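Local coordinates for ComZ (PDB 6QVI), which probably serves as a DNA receptor at the tip of the competence pilus, joining a pseudopilin-like domain to a beta-solenoid domain, at residues E4-R9 with A20-L25; Q26-A31 with L75-N80; S54-L59 with Q106-V111; V111-G114 with A119-R122; N131-E136 with S211-Y216. All coordinates share one frame; numbering follows the deposited sequence.

Interaction 1 (E4-R9 with A20-L25); sequences ELWTTR and AAEAGL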
# COMPACT_ATOMS: atom_id res chain seq x y z
N GLU A 4 18.99 -30.93 2.05
CA GLU A 4 18.58 -32.13 2.76
C GLU A 4 19.71 -33.16 2.70
O GLU A 4 20.18 -33.51 1.62
CB GLU A 4 17.28 -32.70 2.18
CG GLU A 4 16.71 -33.89 2.93
CD GLU A 4 15.35 -33.63 3.53
OE1 GLU A 4 14.69 -32.64 3.12
OE2 GLU A 4 14.94 -34.41 4.40
N LEU A 5 20.15 -33.63 3.87
CA LEU A 5 21.23 -34.59 4.01
C LEU A 5 20.73 -35.80 4.77
O LEU A 5 20.04 -35.67 5.78
CB LEU A 5 22.41 -34.03 4.80
CG LEU A 5 23.35 -32.98 4.24
CD1 LEU A 5 22.63 -31.70 3.79
CD2 LEU A 5 24.38 -32.70 5.31
N TRP A 6 21.08 -36.99 4.28
CA TRP A 6 20.69 -38.18 5.02
C TRP A 6 21.69 -39.32 4.85
O TRP A 6 22.58 -39.31 3.99
CB TRP A 6 19.29 -38.63 4.64
CG TRP A 6 19.09 -39.27 3.32
CD1 TRP A 6 19.05 -40.61 3.04
CD2 TRP A 6 18.86 -38.60 2.08
NE1 TRP A 6 18.80 -40.81 1.71
CE2 TRP A 6 18.69 -39.59 1.10
CE3 TRP A 6 18.77 -37.26 1.71
CZ2 TRP A 6 18.44 -39.28 -0.23
CZ3 TRP A 6 18.54 -36.94 0.39
CH2 TRP A 6 18.37 -37.94 -0.56
N THR A 7 21.53 -40.27 5.74
CA THR A 7 22.32 -41.47 5.86
C THR A 7 21.52 -42.61 5.27
O THR A 7 20.30 -42.69 5.45
CB THR A 7 22.59 -41.71 7.34
OG1 THR A 7 23.61 -40.79 7.77
CG2 THR A 7 22.98 -43.17 7.62
N THR A 8 22.18 -43.45 4.50
CA THR A 8 21.47 -44.57 3.92
C THR A 8 22.36 -45.79 3.91
O THR A 8 23.55 -45.74 4.24
CB THR A 8 20.95 -44.23 2.52
OG1 THR A 8 19.91 -45.15 2.18
CG2 THR A 8 22.10 -44.27 1.51
N ARG A 9 21.75 -46.92 3.56
CA ARG A 9 22.53 -48.11 3.23
C ARG A 9 22.24 -48.57 1.81
O ARG A 9 22.70 -49.64 1.41
CB ARG A 9 22.30 -49.22 4.26
CG ARG A 9 23.23 -49.05 5.44
CD ARG A 9 23.02 -50.07 6.50
NE ARG A 9 23.96 -49.89 7.61
CZ ARG A 9 25.16 -50.49 7.70
NH1 ARG A 9 25.58 -51.31 6.74
NH2 ARG A 9 25.93 -50.28 8.76
N ALA A 20 20.14 -37.36 -8.16
CA ALA A 20 19.74 -36.69 -9.35
C ALA A 20 18.45 -36.00 -9.11
O ALA A 20 18.28 -34.89 -9.49
CB ALA A 20 19.58 -37.68 -10.46
N ALA A 21 17.51 -36.66 -8.48
CA ALA A 21 16.24 -36.05 -8.24
C ALA A 21 16.35 -34.94 -7.24
O ALA A 21 15.81 -33.88 -7.43
CB ALA A 21 15.26 -37.08 -7.76
N GLU A 22 17.06 -35.19 -6.17
CA GLU A 22 17.24 -34.21 -5.11
C GLU A 22 17.99 -32.98 -5.62
O GLU A 22 17.84 -31.89 -5.07
CB GLU A 22 18.03 -34.82 -3.97
CG GLU A 22 17.23 -35.48 -2.91
CD GLU A 22 16.68 -34.49 -1.92
OE1 GLU A 22 15.53 -34.69 -1.47
OE2 GLU A 22 17.40 -33.52 -1.58
N ALA A 23 18.77 -33.14 -6.68
CA ALA A 23 19.35 -31.98 -7.33
C ALA A 23 18.26 -31.10 -7.92
O ALA A 23 18.33 -29.86 -7.83
CB ALA A 23 20.34 -32.41 -8.42
N GLY A 24 17.26 -31.72 -8.54
CA GLY A 24 16.22 -30.92 -9.16
C GLY A 24 15.33 -30.25 -8.14
O GLY A 24 15.02 -29.06 -8.25
N LEU A 25 14.90 -31.00 -7.13
CA LEU A 25 13.99 -30.46 -6.13
C LEU A 25 14.59 -29.27 -5.41
O LEU A 25 13.91 -28.27 -5.22
CB LEU A 25 13.63 -31.51 -5.10
CG LEU A 25 12.51 -30.97 -4.23
CD1 LEU A 25 11.18 -31.14 -4.91
CD2 LEU A 25 12.50 -31.66 -2.89
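Glu22, on the helix spanning 12-40, reaches out to Trp6 and Glu4 of the extended segment 4-9. Its CB leaves the helix in the direction of the loop. CG then meets the edge of the Trp6 six-membered ring, lying close to the ring plane, with Glu22 CG 3.6 Å from Trp6 CH2. The chain bends here (chi2 -82°), which carries the carboxylate along the same ring edge; Glu22 CD stands 3.8 Å from Trp6 CZ3, and the carboxylate and ring planes are 76° apart. The helix is the long N-terminal one of the pseudopilin-like domain, and residues 4-9 form an irregular lead-in before it, folded back along the helix, beside strand 517-529. Of the two oxygens at the tip, Glu22 OE2 comes within 3.9 Å of Glu4 CB, an aliphatic neighbour, whereas OE1 is hydrogen-bonded to the hydroxyl of Tyr523 on strand 517-529. The Glu4 carboxylate turns aside from this pair, leaving Glu4 OE1 5.1 Å from Glu22 OE1, a separation at which the like charges would probably still feel each other. Trp6 has a cation-pi partner in Arg525 of the same strand.

Interaction 2 (Q26-A31 with L75-N80); sequences QKYKAA and LVLAQN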
# COMPACT_ATOMS: atom_id res chain seq x y z
N GLN A 26 15.87 -29.35 -5.03
CA GLN A 26 16.38 -28.27 -4.21
C GLN A 26 16.76 -27.07 -5.05
O GLN A 26 16.69 -25.94 -4.55
CB GLN A 26 17.55 -28.76 -3.33
CG GLN A 26 17.18 -30.03 -2.53
CD GLN A 26 16.57 -29.75 -1.14
OE1 GLN A 26 16.91 -28.76 -0.48
NE2 GLN A 26 15.64 -30.61 -0.71
N LYS A 27 17.04 -27.27 -6.33
CA LYS A 27 17.27 -26.12 -7.20
C LYS A 27 16.01 -25.30 -7.34
O LYS A 27 16.01 -24.08 -7.13
CB LYS A 27 17.73 -26.60 -8.57
CG LYS A 27 18.38 -25.55 -9.42
CD LYS A 27 17.97 -25.76 -10.87
CE LYS A 27 18.60 -24.75 -11.79
NZ LYS A 27 18.10 -24.99 -13.17
N TYR A 28 14.90 -25.97 -7.68
CA TYR A 28 13.68 -25.24 -7.95
C TYR A 28 12.86 -24.95 -6.70
O TYR A 28 11.96 -24.12 -6.77
CB TYR A 28 12.85 -26.00 -8.99
CG TYR A 28 13.48 -25.87 -10.34
CD1 TYR A 28 14.36 -26.83 -10.84
CD2 TYR A 28 13.23 -24.74 -11.11
CE1 TYR A 28 14.96 -26.69 -12.11
CE2 TYR A 28 13.80 -24.60 -12.37
CZ TYR A 28 14.67 -25.57 -12.87
OH TYR A 28 15.23 -25.39 -14.11
N LYS A 29 13.18 -25.56 -5.55
CA LYS A 29 12.67 -25.05 -4.29
C LYS A 29 13.30 -23.71 -3.96
O LYS A 29 12.61 -22.82 -3.44
CB LYS A 29 12.93 -26.05 -3.16
CG LYS A 29 12.65 -25.55 -1.72
CD LYS A 29 12.56 -26.73 -0.72
CE LYS A 29 13.91 -27.06 -0.05
NZ LYS A 29 14.21 -26.33 1.22
N ALA A 30 14.57 -23.51 -4.32
CA ALA A 30 15.16 -22.20 -4.19
C ALA A 30 14.54 -21.21 -5.18
O ALA A 30 14.19 -20.08 -4.80
CB ALA A 30 16.67 -22.27 -4.40
N ALA A 31 14.37 -21.63 -6.43
CA ALA A 31 13.76 -20.74 -7.41
C ALA A 31 12.33 -20.41 -7.00
O ALA A 31 11.88 -19.27 -7.19
CB ALA A 31 13.79 -21.35 -8.81
N LEU A 75 2.89 -26.98 -14.52
CA LEU A 75 3.83 -26.12 -15.18
C LEU A 75 5.19 -26.74 -15.16
O LEU A 75 5.73 -26.97 -14.13
CB LEU A 75 3.88 -24.80 -14.47
CG LEU A 75 5.09 -23.96 -14.79
CD1 LEU A 75 4.91 -23.42 -16.17
CD2 LEU A 75 5.21 -22.83 -13.81
N VAL A 76 5.78 -26.95 -16.31
CA VAL A 76 7.06 -27.62 -16.36
C VAL A 76 8.18 -26.61 -16.19
O VAL A 76 8.35 -25.72 -17.03
CB VAL A 76 7.23 -28.41 -17.66
CG1 VAL A 76 8.63 -28.98 -17.72
CG2 VAL A 76 6.20 -29.54 -17.68
N LEU A 77 8.98 -26.79 -15.14
CA LEU A 77 10.13 -25.92 -14.91
C LEU A 77 11.43 -26.44 -15.53
O LEU A 77 12.34 -25.64 -15.73
CB LEU A 77 10.40 -25.73 -13.43
CG LEU A 77 9.23 -25.36 -12.56
CD1 LEU A 77 9.71 -25.44 -11.12
CD2 LEU A 77 8.72 -24.00 -12.96
N ALA A 78 11.55 -27.75 -15.79
CA ALA A 78 12.79 -28.26 -16.40
C ALA A 78 12.58 -29.67 -16.94
O ALA A 78 12.09 -30.55 -16.22
CB ALA A 78 13.96 -28.29 -15.40
N GLN A 79 12.89 -29.85 -18.21
CA GLN A 79 12.72 -31.13 -18.85
C GLN A 79 14.06 -31.62 -19.26
O GLN A 79 14.76 -30.95 -19.96
CB GLN A 79 11.83 -30.98 -20.05
CG GLN A 79 11.44 -32.28 -20.66
CD GLN A 79 9.98 -32.33 -21.00
OE1 GLN A 79 9.61 -32.67 -22.11
NE2 GLN A 79 9.16 -32.00 -20.05
N ASN A 80 14.45 -32.78 -18.75
CA ASN A 80 15.72 -33.42 -19.03
C ASN A 80 16.96 -32.61 -18.73
O ASN A 80 17.97 -32.78 -19.35
CB ASN A 80 15.74 -33.97 -20.44
CG ASN A 80 14.68 -35.00 -20.64
OD1 ASN A 80 14.54 -35.88 -19.84
ND2 ASN A 80 13.92 -34.88 -21.68
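Leu77 and Ala78 receive the ring of Tyr28, which projects from the helix 12-40 onto the edge region of the antiparallel sheet in the pseudopilin-like domain. The chain changes course at Leu77. Here the leucine and tyrosine side chains run antiparallel past one another: Leu77 CB sits over one face of the ring, 4.1 Å from the centroid of the Tyr28 ring and 28° off the normal, a CH-pi contact. Its CG is placed anti to the carbonyl carbon (chi1 -48°), and this carries the methyl CD1 back to the root of the ring, 3.6 Å from Tyr28 CD2. Ala78 follows, its methyl coming obliquely to the phenol end, with Ala78 CB 3.8 Å from Tyr28 CZ. Leu77 and Ala78 both face Ala96 on strand 90-100, a classic beta bulge, which is consistent with two consecutive residues meeting the same ring. The phenol oxygen accepts a hydrogen bond from its helix neighbour, Lys27 NZ to Tyr28 OH at 3.0 Å, and that ammonium also forms a salt bridge with Glu81. A valine in place of Tyr28 would probably leave a gap above Leu77 and deprive Lys27 NZ of its hydroxyl partner. The chemistry is therefore two-sided: the ring binds helix to sheet through apolar packing, while its hydroxyl takes the Lys27 bond and a weak one with Glu81.

Interaction 3 (S54-L59 with Q106-V111); sequences SLARGL and QLFTLV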
# COMPACT_ATOMS: atom_id res chain seq x y z
N SER A 54 -0.80 -13.02 -8.03
CA SER A 54 -0.45 -14.13 -7.16
C SER A 54 0.18 -15.29 -7.91
O SER A 54 -0.00 -15.51 -9.11
CB SER A 54 -1.65 -14.65 -6.38
OG SER A 54 -2.27 -15.71 -7.08
N LEU A 55 0.85 -16.11 -7.10
CA LEU A 55 1.56 -17.27 -7.60
C LEU A 55 0.61 -18.24 -8.28
O LEU A 55 1.00 -18.93 -9.24
CB LEU A 55 2.24 -17.94 -6.41
CG LEU A 55 3.66 -18.37 -6.58
CD1 LEU A 55 4.37 -17.30 -7.38
CD2 LEU A 55 4.20 -18.36 -5.18
N ALA A 56 -0.65 -18.28 -7.83
CA ALA A 56 -1.55 -19.27 -8.42
C ALA A 56 -1.86 -18.99 -9.88
O ALA A 56 -2.37 -19.88 -10.58
CB ALA A 56 -2.83 -19.35 -7.62
N ARG A 57 -1.51 -17.82 -10.38
CA ARG A 57 -1.78 -17.45 -11.76
C ARG A 57 -0.56 -17.58 -12.62
O ARG A 57 -0.56 -17.11 -13.76
CB ARG A 57 -2.31 -16.02 -11.84
CG ARG A 57 -3.66 -15.81 -11.20
CD ARG A 57 -4.64 -15.26 -12.22
NE ARG A 57 -3.99 -14.39 -13.19
CZ ARG A 57 -3.96 -13.06 -13.14
NH1 ARG A 57 -4.58 -12.42 -12.15
NH2 ARG A 57 -3.32 -12.40 -14.10
N GLY A 58 0.48 -18.21 -12.12
CA GLY A 58 1.65 -18.47 -12.92
C GLY A 58 2.89 -17.92 -12.27
O GLY A 58 2.85 -17.32 -11.20
N LEU A 59 4.00 -18.13 -12.94
CA LEU A 59 5.28 -17.64 -12.47
C LEU A 59 5.83 -16.64 -13.46
O LEU A 59 5.57 -16.72 -14.67
CB LEU A 59 6.30 -18.76 -12.30
CG LEU A 59 5.89 -19.94 -11.44
CD1 LEU A 59 7.10 -20.83 -11.20
CD2 LEU A 59 5.31 -19.46 -10.14
N GLN A 106 -3.11 -21.65 -2.70
CA GLN A 106 -1.87 -21.43 -1.97
C GLN A 106 -1.03 -22.69 -1.82
O GLN A 106 0.11 -22.61 -1.33
CB GLN A 106 -2.16 -20.86 -0.58
CG GLN A 106 -3.16 -19.78 -0.59
CD GLN A 106 -3.19 -19.07 0.73
OE1 GLN A 106 -3.06 -17.85 0.79
NE2 GLN A 106 -3.30 -19.83 1.82
N LEU A 107 -1.59 -23.86 -2.14
CA LEU A 107 -0.90 -25.14 -2.03
C LEU A 107 -0.22 -25.47 -3.35
O LEU A 107 -0.88 -25.57 -4.39
CB LEU A 107 -1.88 -26.23 -1.62
CG LEU A 107 -2.51 -25.93 -0.27
CD1 LEU A 107 -3.15 -27.16 0.31
CD2 LEU A 107 -1.38 -25.42 0.65
N PHE A 108 1.10 -25.66 -3.31
CA PHE A 108 1.85 -26.04 -4.49
C PHE A 108 2.69 -27.27 -4.21
O PHE A 108 3.27 -27.42 -3.13
CB PHE A 108 2.75 -24.89 -4.94
CG PHE A 108 2.00 -23.63 -5.27
CD1 PHE A 108 1.65 -22.74 -4.27
CD2 PHE A 108 1.67 -23.32 -6.58
CE1 PHE A 108 0.96 -21.60 -4.54
CE2 PHE A 108 0.98 -22.15 -6.87
CZ PHE A 108 0.63 -21.29 -5.84
N THR A 109 2.78 -28.15 -5.21
CA THR A 109 3.61 -29.36 -5.16
C THR A 109 4.70 -29.23 -6.21
O THR A 109 4.42 -29.02 -7.40
CB THR A 109 2.78 -30.65 -5.38
OG1 THR A 109 1.74 -30.76 -4.37
CG2 THR A 109 3.67 -31.93 -5.37
N LEU A 110 5.95 -29.32 -5.75
CA LEU A 110 7.13 -29.35 -6.62
C LEU A 110 7.59 -30.81 -6.77
O LEU A 110 7.78 -31.50 -5.76
CB LEU A 110 8.25 -28.49 -6.04
CG LEU A 110 9.49 -28.26 -6.89
CD1 LEU A 110 9.25 -27.80 -8.36
CD2 LEU A 110 10.47 -27.38 -6.15
N VAL A 111 7.70 -31.30 -8.01
CA VAL A 111 8.07 -32.70 -8.27
C VAL A 111 9.26 -32.76 -9.21
O VAL A 111 9.24 -32.16 -10.30
CB VAL A 111 6.88 -33.50 -8.85
CG1 VAL A 111 7.34 -34.73 -9.55
CG2 VAL A 111 5.96 -33.92 -7.78
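Phe108, Leu55 and Ala56 account for nearly all the surface buried here, where the loop following the long helix of the pseudopilin-like domain packs against strand 107-115 of its antiparallel sheet. Phe108 contributes most. Its ring, carried anti to the carbonyl carbon (chi1 -59°), extends end-on from the strand, so that the far atoms CZ and CE2 do the touching. Leu55 approaches obliquely with the root of its side chain: Leu55 CB is 3.8 Å from Phe108 CZ. Beyond the segments, Leu55 also packs on Arg39 of helix 12-40 and Ile129 of strand 120-130, which places it between helix and sheet. Ala56 meets the same end of the ring mainly through its backbone, while its methyl is a looser neighbour, Ala56 CB to Phe108 CZ being 4.3 Å.

Residues 55-56 form a short 3-10 turn, which presents Leu55 and Ala56 together to the ring. Backbone bonds from Arg57 N to Ser54 O and from Gly58 N to Leu55 O, each 3.0 Å, close the turn, and Ala56 O is held from outside by Lys100 NZ. Phe108 also touches Lys100, on strand 90-100, so this residue meets both partners. At the ring edge, close to its plane, Ala56 N stands 3.8 Å from Phe108 CZ, and the same amide N-H makes a weak hydrogen bond back to Ser54 OG.

Interaction 4 (V111-G114 with A119-R122); sequences VSEG and AKAR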
# COMPACT_ATOMS: atom_id res chain seq x y z
N VAL A 111 7.70 -31.30 -8.01
CA VAL A 111 8.07 -32.70 -8.27
C VAL A 111 9.26 -32.76 -9.21
O VAL A 111 9.24 -32.16 -10.30
CB VAL A 111 6.88 -33.50 -8.85
CG1 VAL A 111 7.34 -34.73 -9.55
CG2 VAL A 111 5.96 -33.92 -7.78
N SER A 112 10.26 -33.52 -8.82
CA SER A 112 11.44 -33.71 -9.61
C SER A 112 11.72 -35.18 -9.82
O SER A 112 12.16 -35.84 -8.94
CB SER A 112 12.59 -33.05 -8.88
OG SER A 112 13.77 -33.78 -8.95
N GLU A 113 11.47 -35.69 -11.02
CA GLU A 113 11.73 -37.07 -11.37
C GLU A 113 13.14 -37.18 -11.85
O GLU A 113 13.46 -36.63 -12.83
CB GLU A 113 10.86 -37.46 -12.54
CG GLU A 113 9.39 -37.62 -12.23
CD GLU A 113 8.54 -37.84 -13.47
OE1 GLU A 113 7.49 -37.20 -13.61
OE2 GLU A 113 8.92 -38.67 -14.31
N GLY A 114 13.99 -37.93 -11.18
CA GLY A 114 15.36 -38.06 -11.61
C GLY A 114 15.77 -39.43 -12.09
O GLY A 114 15.16 -40.40 -11.76
N ALA A 119 18.54 -46.16 -13.13
CA ALA A 119 17.78 -46.08 -11.88
C ALA A 119 16.98 -44.79 -11.90
O ALA A 119 17.50 -43.72 -12.26
CB ALA A 119 18.68 -46.15 -10.64
N LYS A 120 15.73 -44.89 -11.50
CA LYS A 120 14.83 -43.77 -11.55
C LYS A 120 14.28 -43.55 -10.14
O LYS A 120 13.89 -44.51 -9.45
CB LYS A 120 13.72 -44.04 -12.59
CG LYS A 120 12.75 -42.90 -12.85
CD LYS A 120 11.74 -43.24 -13.97
CE LYS A 120 10.67 -42.14 -14.09
NZ LYS A 120 9.55 -42.41 -15.05
N ALA A 121 14.31 -42.29 -9.72
CA ALA A 121 13.81 -41.85 -8.42
C ALA A 121 12.99 -40.58 -8.59
O ALA A 121 13.25 -39.74 -9.46
CB ALA A 121 14.94 -41.58 -7.42
N ARG A 122 12.06 -40.40 -7.67
CA ARG A 122 11.13 -39.28 -7.69
C ARG A 122 11.11 -38.66 -6.30
O ARG A 122 10.92 -39.37 -5.30
CB ARG A 122 9.74 -39.81 -8.08
CG ARG A 122 8.68 -38.83 -8.45
CD ARG A 122 7.48 -39.65 -8.86
NE ARG A 122 6.24 -39.01 -8.45
CZ ARG A 122 5.51 -38.25 -9.25
NH1 ARG A 122 5.89 -38.05 -10.51
NH2 ARG A 122 4.39 -37.70 -8.79
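The guanidinium of Arg122 has Val111 CG1 over one face, 3.7 Å from its plane and displaced from the centre of the group, and the carboxylate of Glu113 at its edge. The acid and base lie side by side, their planes 45° apart, in a salt bridge of 3.6 Å from Glu113 OE1 to Arg122 NH1. The other oxygen reaches a second cation, though the separation of Glu113 OE2 from Lys120 NZ, 3.9 Å, is long. CG anti to the backbone N (chi1 -175°) and an extended chain beyond it lay the lysine alongside the glutamate. A leucine in place of Glu113 would probably leave the charges of Lys120 and Arg122 without their shared mate. Beneath this network the strands are antiparallel: Glu113 and Arg122 form a non-hydrogen-bonded pair, Gly114 and Ala121 a hydrogen-bonded one. In the latter, Gly114 N donates to Ala121 O at 2.6 Å and Ala121 N to Gly114 O at 2.9 Å. These strands, 107-115 and 120-130, make a beta hairpin flanked in the sheet by strands 90-100 and 517-529. Its other face turns to helix 12-40, where Ala121 packs on Ala17 and Phe18, and Ser112 OG is hydrogen-bonded to Ala21 O.

Interaction 5 (N131-E136 with S211-Y216); sequences NSDYLE and SLRVQY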
# COMPACT_ATOMS: atom_id res chain seq x y z
N ASN A 131 1.52 -14.52 -0.35
CA ASN A 131 2.25 -13.26 -0.33
C ASN A 131 1.57 -12.19 0.55
O ASN A 131 0.39 -12.29 0.91
CB ASN A 131 2.42 -12.74 -1.76
CG ASN A 131 3.51 -13.49 -2.53
OD1 ASN A 131 4.70 -13.25 -2.33
ND2 ASN A 131 3.09 -14.43 -3.40
N SER A 132 2.33 -11.16 0.89
CA SER A 132 1.74 -10.10 1.70
C SER A 132 0.66 -9.39 0.91
O SER A 132 -0.43 -9.10 1.44
CB SER A 132 2.78 -9.09 2.19
OG SER A 132 3.52 -9.61 3.29
N ASP A 133 0.94 -9.12 -0.37
CA ASP A 133 0.09 -8.33 -1.25
C ASP A 133 -0.21 -6.96 -0.62
O ASP A 133 -1.32 -6.67 -0.16
CB ASP A 133 -1.18 -9.10 -1.62
CG ASP A 133 -2.07 -8.34 -2.62
OD1 ASP A 133 -1.56 -7.38 -3.25
OD2 ASP A 133 -3.26 -8.71 -2.79
N TYR A 134 0.83 -6.14 -0.61
CA TYR A 134 0.70 -4.77 -0.11
C TYR A 134 -0.41 -4.08 -0.87
O TYR A 134 -0.30 -3.84 -2.08
CB TYR A 134 2.04 -4.04 -0.28
CG TYR A 134 3.10 -4.40 0.77
CD1 TYR A 134 2.90 -4.11 2.12
CD2 TYR A 134 4.26 -5.11 0.42
CE1 TYR A 134 3.85 -4.44 3.09
CE2 TYR A 134 5.21 -5.46 1.39
CZ TYR A 134 5.00 -5.12 2.72
OH TYR A 134 5.92 -5.44 3.70
N LEU A 135 -1.47 -3.69 -0.16
CA LEU A 135 -2.64 -3.11 -0.79
C LEU A 135 -2.30 -1.79 -1.46
O LEU A 135 -1.52 -0.98 -0.94
CB LEU A 135 -3.75 -2.91 0.24
CG LEU A 135 -4.23 -4.23 0.81
CD1 LEU A 135 -5.53 -4.06 1.57
CD2 LEU A 135 -4.42 -5.25 -0.34
N GLU A 136 -2.87 -1.61 -2.65
CA GLU A 136 -2.59 -0.43 -3.46
C GLU A 136 -3.92 0.16 -3.93
O GLU A 136 -4.53 -0.36 -4.87
CB GLU A 136 -1.68 -0.75 -4.64
CG GLU A 136 -0.29 -1.11 -4.19
CD GLU A 136 0.69 -1.15 -5.34
OE1 GLU A 136 0.25 -1.00 -6.50
OE2 GLU A 136 1.91 -1.32 -5.07
N SER A 211 -8.76 -1.84 -8.01
CA SER A 211 -9.75 -2.86 -7.70
C SER A 211 -10.73 -2.24 -6.72
O SER A 211 -10.40 -1.26 -6.05
CB SER A 211 -9.15 -4.16 -7.13
OG SER A 211 -8.12 -3.88 -6.20
N LEU A 212 -11.91 -2.83 -6.64
CA LEU A 212 -12.90 -2.43 -5.64
C LEU A 212 -13.10 -3.58 -4.67
O LEU A 212 -13.66 -4.60 -5.03
CB LEU A 212 -14.22 -2.07 -6.32
CG LEU A 212 -15.41 -1.58 -5.49
CD1 LEU A 212 -14.93 -0.75 -4.38
CD2 LEU A 212 -16.42 -0.83 -6.34
N ARG A 213 -12.69 -3.38 -3.42
CA ARG A 213 -12.86 -4.40 -2.40
C ARG A 213 -13.69 -3.83 -1.26
O ARG A 213 -13.40 -2.74 -0.76
CB ARG A 213 -11.51 -4.91 -1.87
CG ARG A 213 -10.64 -5.64 -2.90
CD ARG A 213 -9.49 -6.42 -2.25
NE ARG A 213 -8.22 -6.13 -2.92
CZ ARG A 213 -7.46 -7.04 -3.51
NH1 ARG A 213 -7.83 -8.31 -3.53
NH2 ARG A 213 -6.31 -6.67 -4.09
N VAL A 214 -14.64 -4.60 -0.81
CA VAL A 214 -15.44 -4.22 0.28
C VAL A 214 -15.55 -5.42 1.15
O VAL A 214 -16.22 -6.33 0.81
CB VAL A 214 -16.82 -3.85 -0.16
CG1 VAL A 214 -17.73 -3.80 1.02
CG2 VAL A 214 -16.80 -2.53 -0.87
N GLN A 215 -14.88 -5.41 2.27
CA GLN A 215 -14.92 -6.54 3.14
C GLN A 215 -16.23 -6.83 3.79
O GLN A 215 -16.59 -7.97 3.91
CB GLN A 215 -13.86 -6.43 4.20
CG GLN A 215 -14.13 -7.38 5.33
CD GLN A 215 -13.04 -7.37 6.36
OE1 GLN A 215 -12.26 -6.45 6.43
NE2 GLN A 215 -13.00 -8.40 7.16
N TYR A 216 -16.95 -5.84 4.26
CA TYR A 216 -18.24 -6.12 4.87
C TYR A 216 -19.30 -5.26 4.27
O TYR A 216 -19.26 -4.08 4.39
CB TYR A 216 -18.21 -5.82 6.36
CG TYR A 216 -17.38 -6.74 7.19
CD1 TYR A 216 -17.66 -8.07 7.28
CD2 TYR A 216 -16.33 -6.27 7.90
CE1 TYR A 216 -16.90 -8.91 8.04
CE2 TYR A 216 -15.56 -7.10 8.66
CZ TYR A 216 -15.85 -8.41 8.72
OH TYR A 216 -15.07 -9.22 9.48
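Asp133 and Arg213 face each other probably where the pseudopilin-like domain passes into the beta-solenoid, their side chains coming from opposite directions. The charged atoms are well separated: Asp133 OD2 and Arg213 NH2 are 3.9 Å apart, a long salt bridge. The carboxylate and guanidinium planes are turned 67° against each other; the carboxylate oxygen stands off the plane of the guanidinium, and none of the arginine N-H bonds is aimed at it. Beside this pair, the methyl Leu135 CD2 comes obliquely to the same nitrogen, at 4.4 Å from Arg213 NH2, adding a loose apolar neighbour.

Torsions set the approach on both sides. Asp133 holds CG anti to its own backbone nitrogen (chi1 -176°), sending the carboxylate out from the loop, while the arginine bends at chi3 (-131°) before its guanidinium arrives. A second acid takes a different nitrogen of that group: Arg213 NH1 forms a salt bridge with Asp269. Tyr161 of strand 160-162 packs against both Leu135 and Arg213, so it touches both sides of the contact.

Further out, segment 131-136 is the irregular connection leaving strand 120-130 of the pseudopilin-like domain, and its backbone is hydrogen-bonded to Gly513 and Leu511, through Asp133 and Leu135. Arg213 lies on strand 212-214, one of the short parallel strands of the beta-solenoid, paired with strands 160-162 and 237-239. With Asp269 as the stronger partner of the arginine, the attraction to Asp133 is probably a supplementary, largely electrostatic one, dependent on charge and little on direction.

Interactions 1 to 4 all belong to the pseudopilin-like domain, whereas interaction 5 probably lies where the chain passes into the beta-solenoid, its centre about 41 Å from that of interaction 1. Helix 12-40 carries interaction 1 and then interaction 2, whose centres are about 15 Å apart. Interactions 2, 3 and 4 reach the same antiparallel sheet; interactions 3 and 4 share strand 107-115 and Val111. Along the chain, interactions 2 and 3 alternate their segments, and Leu110 links them by packing on Tyr28 and Leu77. Ala21 O, bonded to Ser112 OG, ties interaction 1 to interaction 4. Contacts of helix, loops and strands thus surround one helix-on-sheet unit, while interaction 5 probably concerns how the two domains meet.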